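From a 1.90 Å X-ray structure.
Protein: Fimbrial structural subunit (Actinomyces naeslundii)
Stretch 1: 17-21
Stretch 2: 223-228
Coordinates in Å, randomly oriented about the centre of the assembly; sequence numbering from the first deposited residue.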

ATOM      1  N   GLY A  17       8.105   1.568  -0.087  1.00 30.34           N
ATOM      2  CA  GLY A  17       8.694   1.912   1.214  1.00 30.09           C
ATOM      3  C   GLY A  17       8.078   1.144   2.368  1.00 29.74           C
ATOM      4  O   GLY A  17       6.857   0.967   2.432  1.00 29.43           O
ATOM      5  N   TYR A  18       8.934   0.687   3.280  1.00 29.49           N
ATOM      6  CA  TYR A  18       8.526  -0.162   4.398  1.00 29.19           C
ATOM      7  C   TYR A  18       7.891   0.590   5.562  1.00 28.62           C
ATOM      8  O   TYR A  18       7.239  -0.019   6.411  1.00 28.33           O
ATOM      9  CB  TYR A  18       9.726  -0.928   4.948  1.00 29.46           C
ATOM     10  CG  TYR A  18      10.382  -1.881   3.990  1.00 31.25           C
ATOM     11  CD1 TYR A  18       9.673  -2.957   3.451  1.00 32.10           C
ATOM     12  CD2 TYR A  18      11.727  -1.730   3.646  1.00 32.04           C
ATOM     13  CE1 TYR A  18      10.278  -3.841   2.580  1.00 33.35           C
ATOM     14  CE2 TYR A  18      12.346  -2.610   2.776  1.00 33.13           C
ATOM     15  CZ  TYR A  18      11.614  -3.664   2.247  1.00 33.88           C
ATOM     16  OH  TYR A  18      12.219  -4.544   1.386  1.00 34.10           O
ATOM     17  N   GLY A  19       8.104   1.900   5.624  1.00 28.37           N
ATOM     18  CA  GLY A  19       7.683   2.679   6.787  1.00 27.68           C
ATOM     19  C   GLY A  19       6.392   3.448   6.626  1.00 27.59           C
ATOM     20  O   GLY A  19       5.947   3.720   5.509  1.00 27.23           O
ATOM     21  N   VAL A  20       5.796   3.793   7.765  1.00 27.43           N
ATOM     22  CA  VAL A  20       4.645   4.682   7.834  1.00 27.56           C
ATOM     23  C   VAL A  20       4.911   5.975   7.043  1.00 27.86           C
ATOM     24  O   VAL A  20       6.015   6.533   7.092  1.00 27.93           O
ATOM     25  CB  VAL A  20       4.265   4.967   9.323  1.00 27.84           C
ATOM     26  CG1 VAL A  20       5.430   5.619  10.095  1.00 27.56           C
ATOM     27  CG2 VAL A  20       3.010   5.796   9.431  1.00 27.59           C
ATOM     28  N   GLY A  21       3.903   6.430   6.304  1.00 27.53           N
ATOM     29  CA  GLY A  21       4.056   7.581   5.410  1.00 27.66           C
ATOM     30  C   GLY A  21       4.332   7.175   3.976  1.00 27.55           C
ATOM     31  O   GLY A  21       4.376   8.027   3.083  1.00 28.09           O
ATOM     32  N   VAL A 223       7.600   4.433  16.291  1.00 33.36           N
ATOM     33  CA  VAL A 223       7.388   4.130  14.876  1.00 32.73           C
ATOM     34  C   VAL A 223       5.995   3.525  14.719  1.00 32.38           C
ATOM     35  O   VAL A 223       5.761   2.380  15.101  1.00 32.06           O
ATOM     36  CB  VAL A 223       8.472   3.166  14.337  1.00 32.81           C
ATOM     37  CG1 VAL A 223       8.258   2.876  12.859  1.00 32.65           C
ATOM     38  CG2 VAL A 223       9.867   3.749  14.568  1.00 32.46           C
ATOM     39  N   LYS A 224       5.073   4.307  14.155  1.00 31.98           N
ATOM     40  CA  LYS A 224       3.658   3.930  14.114  1.00 31.54           C
ATOM     41  C   LYS A 224       3.296   2.889  13.045  1.00 30.68           C
ATOM     42  O   LYS A 224       2.158   2.417  12.992  1.00 31.05           O
ATOM     43  CB  LYS A 224       2.768   5.177  13.994  1.00 32.17           C
ATOM     44  CG  LYS A 224       2.443   5.849  15.325  1.00 33.43           C
ATOM     45  CD  LYS A 224       1.364   6.917  15.149  1.00 36.15           C
ATOM     46  CE  LYS A 224       0.637   7.195  16.463  1.00 37.41           C
ATOM     47  NZ  LYS A 224      -0.344   8.320  16.356  1.00 37.93           N
ATOM     48  N   GLY A 225       4.259   2.514  12.212  1.00 29.47           N
ATOM     49  CA  GLY A 225       4.011   1.479  11.217  1.00 28.19           C
ATOM     50  C   GLY A 225       5.234   1.029  10.461  1.00 27.27           C
ATOM     51  O   GLY A 225       5.957   1.847   9.894  1.00 26.89           O
ATOM     52  N   LEU A 226       5.460  -0.283  10.469  1.00 26.61           N
ATOM     53  CA  LEU A 226       6.428  -0.936   9.590  1.00 26.01           C
ATOM     54  C   LEU A 226       5.750  -2.121   8.907  1.00 25.36           C
ATOM     55  O   LEU A 226       4.959  -2.828   9.531  1.00 25.09           O
ATOM     56  CB  LEU A 226       7.662  -1.412  10.379  1.00 25.94           C
ATOM     57  CG  LEU A 226       8.665  -0.347  10.864  1.00 25.78           C
ATOM     58  CD1 LEU A 226       9.591  -0.929  11.929  1.00 25.46           C
ATOM     59  CD2 LEU A 226       9.487   0.236   9.726  1.00 24.82           C
ATOM     60  N   PHE A 227       6.066  -2.332   7.631  1.00 24.71           N
ATOM     61  CA  PHE A 227       5.473  -3.422   6.841  1.00 24.11           C
ATOM     62  C   PHE A 227       5.884  -4.801   7.369  1.00 23.95           C
ATOM     63  O   PHE A 227       7.036  -5.012   7.739  1.00 23.82           O
ATOM     64  CB  PHE A 227       5.863  -3.262   5.368  1.00 24.26           C
ATOM     65  CG  PHE A 227       5.441  -4.407   4.492  1.00 24.07           C
ATOM     66  CD1 PHE A 227       4.096  -4.583   4.144  1.00 23.08           C
ATOM     67  CD2 PHE A 227       6.388  -5.302   3.998  1.00 23.54           C
ATOM     68  CE1 PHE A 227       3.713  -5.630   3.325  1.00 22.56           C
ATOM     69  CE2 PHE A 227       6.011  -6.355   3.176  1.00 23.02           C
ATOM     70  CZ  PHE A 227       4.670  -6.521   2.843  1.00 23.26           C
ATOM     71  N   ILE A 228       4.932  -5.731   7.418  1.00 23.55           N
ATOM     72  CA  ILE A 228       5.221  -7.090   7.874  1.00 23.13           C
ATOM     73  C   ILE A 228       5.148  -8.098   6.730  1.00 23.05           C
ATOM     74  O   ILE A 228       6.120  -8.814   6.469  1.00 23.04           O
ATOM     75  CB  ILE A 228       4.298  -7.504   9.042  1.00 23.03           C
ATOM     76  CG1 ILE A 228       4.684  -6.717  10.298  1.00 23.05           C
ATOM     77  CG2 ILE A 228       4.394  -9.012   9.326  1.00 23.65           C
ATOM     78  CD1 ILE A 228       3.733  -6.896  11.439  1.00 21.97           C
TER

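How do two segments more than 200 residues apart in sequence line up? Residues 223-228 form part of a longer strand, while 17-21 adopt no regular structure yet run alongside it in roughly the opposite sense, their touching parts 155° apart in direction. The register pairs Tyr 18 with Phe 227, Gly 19 with Leu 226 and Val 20 with Gly 225. At its centre lies a single beta bridge, with Gly 19 CA 4.7 Å from Leu 226 CA.

What fastens the backbones? Two hydrogen bonds flank that bridge. Phe 227 N donates to Tyr 18 O at 2.9 Å, and Val 20 N donates to Gly 225 O, also at 2.9 Å. Each of these two amides finds a carbonyl on the other stretch, as in an antiparallel pairing, though both bonds are somewhat bent, with angles at hydrogen of 152° and 142°. Tyr 18 O also receives a CA-H...O contact from Leu 226 CA at 3.4 Å.

Why does Val 20 sit so close to the strand? Its CA-to-CB bond points toward the other stretch, and opposite it is Gly 225, which has no side chain to occupy the space. A CB modelled on Gly 225 would lie only 3.4 Å from Val 20 CB, a tight approach. The valine, in the p rotamer, also brings CG1 to 4.3 Å from Lys 224 N, while the end of the lysine side chain leads away.

Where do aromatic side chains meet? Tyr 18 CD1 comes within 4.1 Å of Phe 227 CD2, an apolar contact at the edge of the tyrosine ring. The Tyr 18 hydroxyl is hydrogen-bonded elsewhere in the structure, so its polar end is satisfied while ring carbon meets ring carbon here. Apart from this pair, the CA-to-CB bond of Leu 226 points away from the other stretch, but its CD2 returns to 4.2 Å from Gly 19 CA.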